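Local coordinates for protein tapirin (Caldicellulosiruptor kristjanssonii, PDB 6N2B) that probably binds cellulose through its beta-helical C-terminal domain, which carries a calcium ion, and so would help the cell adhere to plant biomass, at residues Ile264-Ile269 with Leu289-Ile294; Asn246-Lys251 with Glu268-Gln273; Leu355-Leu360 with Leu376-Ile381; Ile333-Lys338 with Ala400-Tyr405. All coordinates share one frame; numbering follows the deposited sequence.

Contact 1: residues Ile264-Ile269 with Leu289-Ile294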
loop_
_atom_site.group_PDB
_atom_site.type_symbol
_atom_site.label_atom_id
_atom_site.label_comp_id
_atom_site.label_asym_id
_atom_site.label_seq_id
_atom_site.Cartn_x
_atom_site.Cartn_y
_atom_site.Cartn_z
ATOM N N ILE A 264 0.911 -3.773 7.944
ATOM C CA ILE A 264 0.302 -3.831 6.614
ATOM C C ILE A 264 -0.344 -5.200 6.395
ATOM O O ILE A 264 0.310 -6.237 6.552
ATOM C CB ILE A 264 1.331 -3.520 5.515
ATOM C CG1 ILE A 264 1.710 -2.048 5.567
ATOM C CG2 ILE A 264 0.773 -3.803 4.164
ATOM C CD1 ILE A 264 3.031 -1.756 4.879
ATOM N N GLU A 265 -1.628 -5.198 6.026
ATOM C CA GLU A 265 -2.372 -6.412 5.694
ATOM C C GLU A 265 -2.825 -6.348 4.249
ATOM O O GLU A 265 -3.607 -5.470 3.887
ATOM C CB GLU A 265 -3.588 -6.592 6.592
ATOM C CG GLU A 265 -3.246 -7.050 7.972
ATOM C CD GLU A 265 -4.352 -6.739 8.944
ATOM O OE1 GLU A 265 -5.545 -6.797 8.544
ATOM O OE2 GLU A 265 -4.024 -6.430 10.108
ATOM N N ILE A 266 -2.367 -7.291 3.438
ATOM C CA ILE A 266 -2.744 -7.363 2.039
ATOM C C ILE A 266 -3.485 -8.668 1.804
ATOM O O ILE A 266 -2.913 -9.751 1.971
ATOM C CB ILE A 266 -1.525 -7.254 1.119
ATOM C CG1 ILE A 266 -0.738 -5.979 1.441
ATOM C CG2 ILE A 266 -2.008 -7.238 -0.326
ATOM C CD1 ILE A 266 -1.425 -4.699 0.945
ATOM N N LYS A 267 -4.754 -8.568 1.405
ATOM C CA LYS A 267 -5.583 -9.760 1.275
ATOM C C LYS A 267 -5.359 -10.478 -0.035
ATOM O O LYS A 267 -5.503 -11.700 -0.094
ATOM C CB LYS A 267 -7.049 -9.393 1.409
ATOM C CG LYS A 267 -7.405 -9.050 2.826
ATOM C CD LYS A 267 -8.685 -8.278 2.880
ATOM C CE LYS A 267 -9.877 -9.158 2.565
ATOM N NZ LYS A 267 -11.005 -8.307 2.073
ATOM N N GLU A 268 -5.013 -9.753 -1.095
ATOM C CA GLU A 268 -4.809 -10.369 -2.393
ATOM C C GLU A 268 -3.404 -10.038 -2.846
ATOM O O GLU A 268 -2.437 -10.639 -2.355
ATOM C CB GLU A 268 -5.921 -9.953 -3.366
ATOM C CG GLU A 268 -7.317 -10.532 -3.014
ATOM C CD GLU A 268 -7.318 -12.062 -2.778
ATOM O OE1 GLU A 268 -6.460 -12.771 -3.370
ATOM O OE2 GLU A 268 -8.187 -12.558 -2.007
ATOM N N ILE A 269 -3.216 -9.081 -3.758
ATOM C CA ILE A 269 -1.934 -8.883 -4.429
ATOM C C ILE A 269 -1.260 -7.609 -3.935
ATOM O O ILE A 269 -1.868 -6.531 -3.928
ATOM C CB ILE A 269 -2.100 -8.843 -5.957
ATOM C CG1 ILE A 269 -2.445 -10.242 -6.483
ATOM C CG2 ILE A 269 -0.837 -8.289 -6.615
ATOM C CD1 ILE A 269 -3.518 -10.269 -7.558
ATOM N N LEU A 289 3.887 -7.243 8.666
ATOM C CA LEU A 289 3.315 -7.402 7.336
ATOM C C LEU A 289 2.662 -8.774 7.249
ATOM O O LEU A 289 3.306 -9.779 7.545
ATOM C CB LEU A 289 4.390 -7.257 6.249
ATOM C CG LEU A 289 3.984 -7.774 4.865
ATOM C CD1 LEU A 289 2.970 -6.852 4.205
ATOM C CD2 LEU A 289 5.205 -7.942 3.989
ATOM N N ASN A 290 1.384 -8.817 6.880
ATOM C CA ASN A 290 0.675 -10.062 6.572
ATOM C C ASN A 290 0.118 -9.906 5.172
ATOM O O ASN A 290 -0.826 -9.135 4.957
ATOM C CB ASN A 290 -0.468 -10.358 7.539
ATOM C CG ASN A 290 0.001 -10.616 8.938
ATOM O OD1 ASN A 290 0.371 -9.688 9.668
ATOM N ND2 ASN A 290 -0.021 -11.888 9.339
ATOM N N ALA A 291 0.695 -10.618 4.222
ATOM C CA ALA A 291 0.299 -10.446 2.841
ATOM C C ALA A 291 0.041 -11.803 2.225
ATOM O O ALA A 291 0.693 -12.794 2.559
ATOM C CB ALA A 291 1.351 -9.687 2.031
ATOM N N ASN A 292 -0.944 -11.836 1.338
ATOM C CA ASN A 292 -1.271 -13.069 0.639
ATOM C C ASN A 292 -0.221 -13.357 -0.430
ATOM O O ASN A 292 0.574 -14.291 -0.300
ATOM C CB ASN A 292 -2.676 -12.957 0.051
ATOM C CG ASN A 292 -3.134 -14.234 -0.596
ATOM O OD1 ASN A 292 -2.564 -15.298 -0.352
ATOM N ND2 ASN A 292 -4.157 -14.143 -1.435
ATOM N N LYS A 293 -0.186 -12.548 -1.485
ATOM C CA LYS A 293 0.797 -12.686 -2.553
ATOM C C LYS A 293 1.598 -11.394 -2.670
ATOM O O LYS A 293 1.028 -10.299 -2.650
ATOM C CB LYS A 293 0.115 -13.034 -3.879
ATOM C CG LYS A 293 -1.074 -13.973 -3.730
ATOM C CD LYS A 293 -1.687 -14.340 -5.070
ATOM C CE LYS A 293 -3.006 -15.092 -4.892
ATOM N NZ LYS A 293 -3.394 -15.850 -6.120
ATOM N N ILE A 294 2.915 -11.526 -2.755
ATOM C CA ILE A 294 3.823 -10.405 -2.940
ATOM C C ILE A 294 4.624 -10.645 -4.208
ATOM O O ILE A 294 5.109 -11.761 -4.438
ATOM C CB ILE A 294 4.787 -10.242 -1.748
ATOM C CG1 ILE A 294 4.020 -10.013 -0.449
ATOM C CG2 ILE A 294 5.802 -9.127 -2.030
ATOM C CD1 ILE A 294 4.930 -9.808 0.750
HETATM O O HOH W 1 0.024 -6.627 9.386
#
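Ile264 and Leu289 pair on two parallel strands whose axes run 4.6 Å apart, and the main chain supplies most of the bonds between them. Asn290 N gives its hydrogen to Ile264 O at 2.8 Å, Asn290 O takes the N-H of Ile266, and Asn292 N reaches Ile266 O. At the corner, 267-268, a beta bulge shifts the register by one; Lys293 N bonds Glu268 O there, and Ile269 then pairs with Lys293.

The polar side chains gather at that corner. With its CG anti to the backbone N (chi1 -175°), Asn292 brings its amide to the opposite corner, where ND2 makes two weak bonds, to Lys267 O at 3.1 Å and to Glu268 OE1 at 3.3 Å. The Glu268 and Asn292 side chains lie side by side, pointing the same way, with carboxylate and amide planes 80° apart. A water also joins Asn290 OD1 to Ile264 O, weakly at the latter.

Apolar contact is made by Ile264 CG2 with Leu289 CD1 (3.8 Å) and by Ile266 CB with Ala291 CB, all on one face.

These are successive turns of the beta-helix. Strand 240-250 lies next to 263-266, strand 307-311 flanks 287-291, and helix 408-413 packs on Ile269 and Lys293 through Phe408.

Contact 2: residues Asn246-Lys251 with Glu268-Gln273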
loop_
_atom_site.group_PDB
_atom_site.type_symbol
_atom_site.label_atom_id
_atom_site.label_comp_id
_atom_site.label_asym_id
_atom_site.label_seq_id
_atom_site.Cartn_x
_atom_site.Cartn_y
_atom_site.Cartn_z
ATOM N N ASN A 246 -7.157 -4.780 0.143
ATOM C CA ASN A 246 -7.205 -5.864 -0.831
ATOM C C ASN A 246 -5.950 -5.903 -1.700
ATOM O O ASN A 246 -5.262 -6.926 -1.780
ATOM C CB ASN A 246 -8.460 -5.727 -1.693
ATOM C CG ASN A 246 -9.722 -6.109 -0.937
ATOM O OD1 ASN A 246 -9.714 -7.027 -0.117
ATOM N ND2 ASN A 246 -10.812 -5.403 -1.208
ATOM N N ASN A 247 -5.634 -4.810 -2.370
ATOM C CA ASN A 247 -4.423 -4.765 -3.176
ATOM C C ASN A 247 -3.617 -3.509 -2.855
ATOM O O ASN A 247 -4.173 -2.475 -2.469
ATOM C CB ASN A 247 -4.748 -4.828 -4.692
ATOM C CG ASN A 247 -5.774 -5.923 -5.037
ATOM O OD1 ASN A 247 -5.466 -7.117 -4.979
ATOM N ND2 ASN A 247 -6.982 -5.517 -5.411
ATOM N N LEU A 248 -2.295 -3.618 -2.996
ATOM C CA LEU A 248 -1.394 -2.468 -2.981
ATOM C C LEU A 248 -0.539 -2.604 -4.228
ATOM O O LEU A 248 0.387 -3.413 -4.244
ATOM C CB LEU A 248 -0.532 -2.435 -1.729
ATOM C CG LEU A 248 0.322 -1.187 -1.450
ATOM C CD1 LEU A 248 0.801 -1.218 -0.033
ATOM C CD2 LEU A 248 1.533 -1.043 -2.364
ATOM N N ILE A 249 -0.829 -1.822 -5.259
ATOM C CA ILE A 249 -0.078 -1.868 -6.514
ATOM C C ILE A 249 0.779 -0.614 -6.634
ATOM O O ILE A 249 0.261 0.508 -6.619
ATOM C CB ILE A 249 -1.004 -1.992 -7.729
ATOM C CG1 ILE A 249 -1.748 -3.328 -7.698
ATOM C CG2 ILE A 249 -0.193 -1.784 -9.003
ATOM C CD1 ILE A 249 -2.861 -3.425 -8.692
ATOM N N CYS A 250 2.082 -0.794 -6.780
ATOM C CA CYS A 250 2.974 0.334 -7.001
ATOM C C CYS A 250 3.703 0.125 -8.315
ATOM O O CYS A 250 4.460 -0.840 -8.461
ATOM C CB CYS A 250 3.986 0.501 -5.875
ATOM S SG CYS A 250 5.193 1.785 -6.314
ATOM N N LYS A 251 3.484 1.026 -9.267
ATOM C CA LYS A 251 4.112 0.879 -10.567
ATOM C C LYS A 251 5.312 1.804 -10.750
ATOM O O LYS A 251 5.887 1.845 -11.840
ATOM C CB LYS A 251 3.067 1.067 -11.661
ATOM C CG LYS A 251 2.077 -0.099 -11.667
ATOM C CD LYS A 251 1.480 -0.377 -13.039
ATOM C CE LYS A 251 2.387 -1.204 -13.948
ATOM N NZ LYS A 251 1.630 -1.732 -15.134
ATOM N N GLU A 268 -5.013 -9.753 -1.095
ATOM C CA GLU A 268 -4.809 -10.369 -2.393
ATOM C C GLU A 268 -3.404 -10.038 -2.846
ATOM O O GLU A 268 -2.437 -10.639 -2.355
ATOM C CB GLU A 268 -5.921 -9.953 -3.366
ATOM C CG GLU A 268 -7.317 -10.532 -3.014
ATOM C CD GLU A 268 -7.318 -12.062 -2.778
ATOM O OE1 GLU A 268 -6.460 -12.771 -3.370
ATOM O OE2 GLU A 268 -8.187 -12.558 -2.007
ATOM N N ILE A 269 -3.216 -9.081 -3.758
ATOM C CA ILE A 269 -1.934 -8.883 -4.429
ATOM C C ILE A 269 -1.260 -7.609 -3.935
ATOM O O ILE A 269 -1.868 -6.531 -3.928
ATOM C CB ILE A 269 -2.100 -8.843 -5.957
ATOM C CG1 ILE A 269 -2.445 -10.242 -6.483
ATOM C CG2 ILE A 269 -0.837 -8.289 -6.615
ATOM C CD1 ILE A 269 -3.518 -10.269 -7.558
ATOM N N MET A 270 0.003 -7.736 -3.541
ATOM C CA MET A 270 0.913 -6.608 -3.390
ATOM C C MET A 270 1.908 -6.666 -4.543
ATOM O O MET A 270 2.800 -7.519 -4.560
ATOM C CB MET A 270 1.624 -6.643 -2.042
ATOM C CG MET A 270 2.497 -5.440 -1.759
ATOM S SD MET A 270 3.202 -5.602 -0.105
ATOM C CE MET A 270 3.630 -3.901 0.219
ATOM N N TYR A 271 1.735 -5.780 -5.514
ATOM C CA TYR A 271 2.604 -5.708 -6.680
ATOM C C TYR A 271 3.610 -4.583 -6.469
ATOM O O TYR A 271 3.226 -3.421 -6.298
ATOM C CB TYR A 271 1.788 -5.489 -7.962
ATOM C CG TYR A 271 2.612 -5.391 -9.238
ATOM C CD1 TYR A 271 3.329 -4.234 -9.539
ATOM C CD2 TYR A 271 2.675 -6.453 -10.142
ATOM C CE1 TYR A 271 4.087 -4.127 -10.700
ATOM C CE2 TYR A 271 3.427 -6.357 -11.315
ATOM C CZ TYR A 271 4.132 -5.185 -11.584
ATOM O OH TYR A 271 4.883 -5.054 -12.725
ATOM N N ILE A 272 4.886 -4.924 -6.509
ATOM C CA ILE A 272 5.958 -3.957 -6.335
ATOM C C ILE A 272 6.778 -3.953 -7.617
ATOM O O ILE A 272 7.588 -4.862 -7.852
ATOM C CB ILE A 272 6.826 -4.283 -5.121
ATOM C CG1 ILE A 272 5.942 -4.397 -3.873
ATOM C CG2 ILE A 272 7.929 -3.248 -4.963
ATOM C CD1 ILE A 272 5.163 -3.139 -3.530
ATOM N N GLN A 273 6.586 -2.918 -8.440
ATOM C CA GLN A 273 7.222 -2.849 -9.756
ATOM C C GLN A 273 8.738 -3.036 -9.690
ATOM O O GLN A 273 9.311 -3.788 -10.487
ATOM C CB GLN A 273 6.887 -1.512 -10.417
ATOM C CG GLN A 273 7.738 -1.171 -11.625
ATOM C CD GLN A 273 7.321 -1.961 -12.838
ATOM O OE1 GLN A 273 6.170 -2.386 -12.953
ATOM N NE2 GLN A 273 8.254 -2.170 -13.753
#
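Asn247 reaches across to the next strand with its side-chain carbonyl: OD1 accepts the N-H of Ile269 at 3.2 Å, in the amide plane and on a lone pair. That bond is nearly straight (167° at the hydrogen); chi1 of -46° sets CG beside the backbone N of Asn247, and the amide beyond it turns OD1 to the neighbouring strand. Just before it, Asn246 O takes Glu268 N. Beyond it the main-chain pairing continues, as Leu248 N gives to Ile269 O, Leu248 O receives Tyr271 N, Cys250 N gives to Tyr271 O at 2.9 Å, and Cys250 O receives Gln273 N.

Such in-register parallel pairing of successive turns is the stacking of a beta-helix, and apolar residues meet along it. Leu248 and Met270 run side by side on one face, Leu248 CD1 lying 3.9 Å from Met270 CE. Further along, Ile272 CD1 comes near Leu248 CD2. On the other face Ile249 CG1 rests on Tyr271 CB.

The Tyr271 ring has Cys250 O at its edge, 3.7 Å from CD1. Its OH donates to Gln273 OE1 at 3.0 Å, coming from above the amide plane. CG of Gln273 lies 3.5 Å from Lys251 O, and the bend at chi2 (76°) turns CD, and with it the amide, back toward the Tyr271 hydroxyl. An alanine in place of Gln273 would probably leave that hydroxyl without this acceptor and open a gap beside Lys251 O. Other polar ends find partners further off: Lys251 NZ bonds Ile412 O and Phe415 O, Asn246 OD1 takes Lys267 NZ, and Asn246 ND2 gives to Glu206 OE2.

Contact 3: residues Leu355-Leu360 with Leu376-Ile381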
loop_
_atom_site.group_PDB
_atom_site.type_symbol
_atom_site.label_atom_id
_atom_site.label_comp_id
_atom_site.label_asym_id
_atom_site.label_seq_id
_atom_site.Cartn_x
_atom_site.Cartn_y
_atom_site.Cartn_z
ATOM N N LEU A 355 10.287 -22.992 -0.861
ATOM C CA LEU A 355 11.012 -21.848 -1.394
ATOM C C LEU A 355 11.930 -22.312 -2.522
ATOM O O LEU A 355 12.639 -23.311 -2.372
ATOM C CB LEU A 355 11.827 -21.168 -0.289
ATOM C CG LEU A 355 12.868 -20.142 -0.771
ATOM C CD1 LEU A 355 12.214 -19.084 -1.636
ATOM C CD2 LEU A 355 13.611 -19.474 0.380
ATOM N N TYR A 356 11.913 -21.600 -3.647
ATOM C CA TYR A 356 12.925 -21.749 -4.687
ATOM C C TYR A 356 13.690 -20.445 -4.796
ATOM O O TYR A 356 13.080 -19.380 -4.893
ATOM C CB TYR A 356 12.321 -22.083 -6.052
ATOM C CG TYR A 356 11.346 -23.241 -6.066
ATOM C CD1 TYR A 356 10.027 -23.067 -5.634
ATOM C CD2 TYR A 356 11.729 -24.504 -6.536
ATOM C CE1 TYR A 356 9.120 -24.108 -5.659
ATOM C CE2 TYR A 356 10.821 -25.562 -6.563
ATOM C CZ TYR A 356 9.517 -25.355 -6.119
ATOM O OH TYR A 356 8.605 -26.386 -6.125
ATOM N N CYS A 357 15.016 -20.522 -4.782
ATOM C CA CYS A 357 15.833 -19.349 -5.046
ATOM C C CYS A 357 17.049 -19.763 -5.849
ATOM O O CYS A 357 17.603 -20.836 -5.622
ATOM C CB CYS A 357 16.269 -18.660 -3.758
ATOM S SG CYS A 357 17.125 -19.719 -2.570
ATOM N N ASP A 358 17.456 -18.920 -6.804
ATOM C CA ASP A 358 18.660 -19.220 -7.567
ATOM C C ASP A 358 19.881 -19.211 -6.660
ATOM O O ASP A 358 20.793 -20.029 -6.824
ATOM C CB ASP A 358 18.824 -18.226 -8.720
ATOM C CG ASP A 358 20.094 -18.471 -9.536
ATOM O OD1 ASP A 358 20.121 -19.437 -10.341
ATOM O OD2 ASP A 358 21.070 -17.695 -9.375
ATOM N N GLN A 359 19.900 -18.317 -5.675
ATOM C CA GLN A 359 20.993 -18.249 -4.720
ATOM C C GLN A 359 20.460 -18.101 -3.302
ATOM O O GLN A 359 19.417 -17.480 -3.066
ATOM C CB GLN A 359 21.935 -17.087 -5.036
ATOM C CG GLN A 359 22.870 -17.386 -6.176
ATOM C CD GLN A 359 23.635 -16.173 -6.604
ATOM O OE1 GLN A 359 24.247 -15.482 -5.777
ATOM N NE2 GLN A 359 23.605 -15.891 -7.903
ATOM N N LEU A 360 21.201 -18.671 -2.356
ATOM C CA LEU A 360 20.884 -18.564 -0.941
ATOM C C LEU A 360 22.144 -18.183 -0.183
ATOM O O LEU A 360 23.132 -18.920 -0.205
ATOM C CB LEU A 360 20.314 -19.877 -0.414
ATOM C CG LEU A 360 20.269 -20.024 1.105
ATOM C CD1 LEU A 360 19.400 -18.946 1.726
ATOM C CD2 LEU A 360 19.751 -21.400 1.441
ATOM N N LEU A 376 13.359 -26.150 1.027
ATOM C CA LEU A 376 14.078 -25.047 0.407
ATOM C C LEU A 376 14.899 -25.618 -0.737
ATOM O O LEU A 376 15.603 -26.611 -0.547
ATOM C CB LEU A 376 14.980 -24.345 1.425
ATOM C CG LEU A 376 15.591 -22.986 1.055
ATOM C CD1 LEU A 376 15.997 -22.248 2.319
ATOM C CD2 LEU A 376 16.793 -23.111 0.117
ATOM N N VAL A 377 14.814 -24.998 -1.915
ATOM C CA VAL A 377 15.504 -25.477 -3.118
ATOM C C VAL A 377 16.313 -24.336 -3.718
ATOM O O VAL A 377 15.739 -23.398 -4.282
ATOM C CB VAL A 377 14.527 -26.026 -4.158
ATOM C CG1 VAL A 377 15.288 -26.482 -5.388
ATOM C CG2 VAL A 377 13.722 -27.143 -3.563
ATOM N N THR A 378 17.641 -24.430 -3.637
ATOM C CA THR A 378 18.522 -23.382 -4.143
ATOM C C THR A 378 19.498 -23.953 -5.163
ATOM O O THR A 378 19.853 -25.129 -5.110
ATOM C CB THR A 378 19.291 -22.687 -2.995
ATOM O OG1 THR A 378 19.908 -21.490 -3.484
ATOM C CG2 THR A 378 20.360 -23.603 -2.398
ATOM N N ARG A 379 19.928 -23.116 -6.103
ATOM C CA ARG A 379 20.923 -23.533 -7.089
ATOM C C ARG A 379 22.354 -23.330 -6.606
ATOM O O ARG A 379 23.260 -24.024 -7.086
ATOM C CB ARG A 379 20.712 -22.787 -8.419
ATOM C CG ARG A 379 19.403 -23.157 -9.114
ATOM C CD ARG A 379 19.347 -22.729 -10.580
ATOM N NE ARG A 379 18.024 -22.979 -11.160
ATOM C CZ ARG A 379 17.095 -22.038 -11.357
ATOM N NH1 ARG A 379 17.333 -20.773 -11.027
ATOM N NH2 ARG A 379 15.918 -22.359 -11.882
ATOM N N ALA A 380 22.570 -22.406 -5.670
ATOM C CA ALA A 380 23.870 -22.161 -5.060
ATOM C C ALA A 380 23.651 -21.638 -3.649
ATOM O O ALA A 380 22.613 -21.037 -3.351
ATOM C CB ALA A 380 24.705 -21.167 -5.867
ATOM N N ILE A 381 24.646 -21.858 -2.789
ATOM C CA ILE A 381 24.521 -21.620 -1.355
ATOM C C ILE A 381 25.840 -21.069 -0.829
ATOM O O ILE A 381 26.912 -21.321 -1.391
ATOM C CB ILE A 381 24.128 -22.919 -0.620
ATOM C CG1 ILE A 381 23.769 -22.663 0.845
ATOM C CG2 ILE A 381 25.249 -23.930 -0.741
ATOM C CD1 ILE A 381 23.086 -23.846 1.507
#
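Leu355 and Leu376 lie side by side where two turns of the beta-helix stack in parallel, and each turn bends at a corner, Asp358 on one and Arg379 on the other. Within the bend the leucines fit together: Leu360 CD2 sits over the notch of the two Leu376 methyls, 3.7 Å from CD2 and 3.9 Å from CD1, while Leu355 CD2 touches Leu376 CG and CD1. Cys357 SG fills in beside them, 3.7 Å from Thr378 CB and near Leu376 CD2. Ile381 CD1 meets Leu360 CD2 from the next strand. On the other face Val377 CB sits against Tyr356 CD2 at 4.0 Å.

Outside the corner the extended chain of Arg379 crosses the Asp358 side chain at about a right angle. NH1 makes a salt bridge to Asp358 OD1 at 3.2 Å, on the anti lone pair and close to the guanidinium plane, and CD packs on the same oxygen. NH2 bonds Ala400 O, and Phe402 gives the guanidinium a cation-pi partner. An alanine in place of Arg379 would probably leave Asp358 OD1 without its counter-charge and Ala400 O without this donor.

Thr378 OG1, anti to its own backbone N (chi1 -167°), gives to Ala380 O at 2.7 Å, and Leu360 N reaches the same oxygen from the opposite face of its plane.

Contact 4: residues Ile333-Lys338 with Ala400-Tyr405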
loop_
_atom_site.group_PDB
_atom_site.type_symbol
_atom_site.label_atom_id
_atom_site.label_comp_id
_atom_site.label_asym_id
_atom_site.label_seq_id
_atom_site.Cartn_x
_atom_site.Cartn_y
_atom_site.Cartn_z
ATOM N N ILE A 333 4.591 -20.698 -0.797
ATOM C CA ILE A 333 5.522 -20.823 -1.926
ATOM C C ILE A 333 6.376 -19.568 -2.065
ATOM O O ILE A 333 5.937 -18.454 -1.765
ATOM C CB ILE A 333 4.767 -21.143 -3.241
ATOM C CG1 ILE A 333 5.737 -21.591 -4.326
ATOM C CG2 ILE A 333 3.982 -19.949 -3.698
ATOM C CD1 ILE A 333 5.043 -22.190 -5.537
ATOM N N GLY A 334 7.606 -19.757 -2.523
ATOM C CA GLY A 334 8.494 -18.663 -2.843
ATOM C C GLY A 334 9.317 -18.973 -4.080
ATOM O O GLY A 334 9.806 -20.097 -4.243
ATOM N N ILE A 335 9.436 -17.991 -4.976
ATOM C CA ILE A 335 10.317 -18.068 -6.136
ATOM C C ILE A 335 11.037 -16.739 -6.269
ATOM O O ILE A 335 10.451 -15.755 -6.728
ATOM C CB ILE A 335 9.555 -18.374 -7.432
ATOM C CG1 ILE A 335 8.585 -19.534 -7.241
ATOM C CG2 ILE A 335 10.545 -18.632 -8.546
ATOM C CD1 ILE A 335 7.714 -19.812 -8.456
ATOM N N VAL A 336 12.306 -16.692 -5.866
ATOM C CA VAL A 336 13.063 -15.449 -5.820
ATOM C C VAL A 336 14.422 -15.672 -6.467
ATOM O O VAL A 336 14.876 -16.803 -6.635
ATOM C CB VAL A 336 13.237 -14.922 -4.378
ATOM C CG1 VAL A 336 11.944 -15.034 -3.619
ATOM C CG2 VAL A 336 14.354 -15.662 -3.662
ATOM N N LYS A 337 15.055 -14.565 -6.856
ATOM C CA LYS A 337 16.410 -14.618 -7.390
ATOM C C LYS A 337 17.406 -14.973 -6.292
ATOM O O LYS A 337 18.283 -15.824 -6.478
ATOM C CB LYS A 337 16.770 -13.269 -8.034
ATOM C CG LYS A 337 18.099 -13.213 -8.829
ATOM C CD LYS A 337 18.005 -14.060 -10.103
ATOM C CE LYS A 337 19.026 -13.642 -11.151
ATOM N NZ LYS A 337 19.439 -14.798 -12.006
ATOM N N LYS A 338 17.277 -14.332 -5.140
ATOM C CA LYS A 338 18.206 -14.524 -4.043
ATOM C C LYS A 338 17.461 -14.306 -2.731
ATOM O O LYS A 338 16.557 -13.470 -2.640
ATOM C CB LYS A 338 19.413 -13.574 -4.155
ATOM C CG LYS A 338 20.633 -14.032 -3.364
ATOM C CD LYS A 338 21.810 -13.073 -3.442
ATOM C CE LYS A 338 23.004 -13.645 -2.648
ATOM N NZ LYS A 338 24.223 -12.783 -2.569
ATOM N N ALA A 400 18.382 -26.825 -11.049
ATOM C CA ALA A 400 16.996 -26.978 -10.639
ATOM C C ALA A 400 16.060 -26.238 -11.592
ATOM O O ALA A 400 16.395 -25.187 -12.154
ATOM C CB ALA A 400 16.805 -26.474 -9.207
ATOM N N THR A 401 14.880 -26.816 -11.780
ATOM C CA THR A 401 13.815 -26.217 -12.567
ATOM C C THR A 401 12.770 -25.665 -11.609
ATOM O O THR A 401 12.193 -26.421 -10.820
ATOM C CB THR A 401 13.194 -27.251 -13.505
ATOM O OG1 THR A 401 14.034 -27.411 -14.654
ATOM C CG2 THR A 401 11.790 -26.825 -13.934
ATOM N N PHE A 402 12.535 -24.347 -11.669
ATOM C CA PHE A 402 11.532 -23.732 -10.807
ATOM C C PHE A 402 10.178 -23.689 -11.502
ATOM O O PHE A 402 10.092 -23.741 -12.733
ATOM C CB PHE A 402 11.957 -22.319 -10.420
ATOM C CG PHE A 402 13.214 -22.263 -9.602
ATOM C CD1 PHE A 402 13.756 -23.417 -9.044
ATOM C CD2 PHE A 402 13.852 -21.048 -9.376
ATOM C CE1 PHE A 402 14.914 -23.365 -8.291
ATOM C CE2 PHE A 402 15.013 -20.985 -8.613
ATOM C CZ PHE A 402 15.546 -22.141 -8.073
ATOM N N PRO A 403 9.090 -23.622 -10.743
ATOM C CA PRO A 403 7.772 -23.445 -11.369
ATOM C C PRO A 403 7.639 -22.048 -11.955
ATOM O O PRO A 403 8.470 -21.160 -11.752
ATOM C CB PRO A 403 6.769 -23.683 -10.232
ATOM C CG PRO A 403 7.578 -23.596 -8.967
ATOM C CD PRO A 403 8.995 -23.947 -9.307
ATOM N N SER A 404 6.572 -21.865 -12.718
ATOM C CA SER A 404 6.368 -20.593 -13.384
ATOM C C SER A 404 5.678 -19.617 -12.445
ATOM O O SER A 404 4.901 -20.012 -11.572
ATOM C CB SER A 404 5.542 -20.786 -14.657
ATOM O OG SER A 404 6.273 -21.529 -15.625
ATOM N N TYR A 405 6.002 -18.335 -12.607
ATOM C CA TYR A 405 5.248 -17.259 -11.972
ATOM C C TYR A 405 3.768 -17.421 -12.293
ATOM O O TYR A 405 3.415 -17.842 -13.400
ATOM C CB TYR A 405 5.711 -15.884 -12.458
ATOM C CG TYR A 405 6.941 -15.330 -11.777
ATOM C CD1 TYR A 405 7.587 -16.027 -10.755
ATOM C CD2 TYR A 405 7.460 -14.104 -12.162
ATOM C CE1 TYR A 405 8.722 -15.498 -10.145
ATOM C CE2 TYR A 405 8.578 -13.580 -11.572
ATOM C CZ TYR A 405 9.210 -14.264 -10.568
ATOM O OH TYR A 405 10.323 -13.697 -9.990
#
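The Tyr405 ring turns an edge to Ile335, with Ile335 O near the ring plane, 3.8 Å from CE1. The methyl CG2 of the same isoleucine lies 4.0 Å from that carbon. Phe402 approaches from another direction: Ile335 CG2 comes obliquely to the Phe402 ring, 4.2 Å from CD2, so one methyl touches both aromatic side chains. In each case isoleucine and aromatic side chain slide past each other in opposite directions.

The other branch of Ile335 reaches the proline between them. Its CG1 lies beside the backbone N (chi1 -47°), and the extended second torsion (175°) carries CD1 onward to Pro403, 3.8 Å from CG and 3.6 Å from the carbonyl O. Ile333 CD1 adds a looser touch on Pro403 CG. The two segments are thus joined by van der Waals packing, with Ile335 as the bump that Phe402, Pro403 and Tyr405 pack against.

Polar and aromatic partners nearby hold the rings: Tyr405 OH bonds Asp317 OD1, while Phe402 meets the Tyr356 ring and Tyr405 that of Tyr315. Here the extended loop that follows strand 393-396 and precedes helix 408-413 runs back over the outside of a beta-helix, laying Phe402, Pro403 and Tyr405 on Ile335, and Pro403 also on Ile333, of strand 333-336.

How the contacts relate
From the N terminus, contact 2 closes first, bringing 268-273 beside 246-251 after one turn of the beta-helix. Contact 1 opens before that pairing ends, sharing Glu268 and Ile269 with it, and closes a turn later at 289-294, so the two overlap and stack three successive turns. Further along, 333-338 opens the long loop of contact 4, which shuts only at 400-405. Contact 3 is nested inside that loop and joins two later turns; it touches contact 4, with centres about 8 Å apart. Contacts 1 to 3 thus join turn to neighbouring turn, whereas contact 4 folds the returning chain onto the outside of the stack.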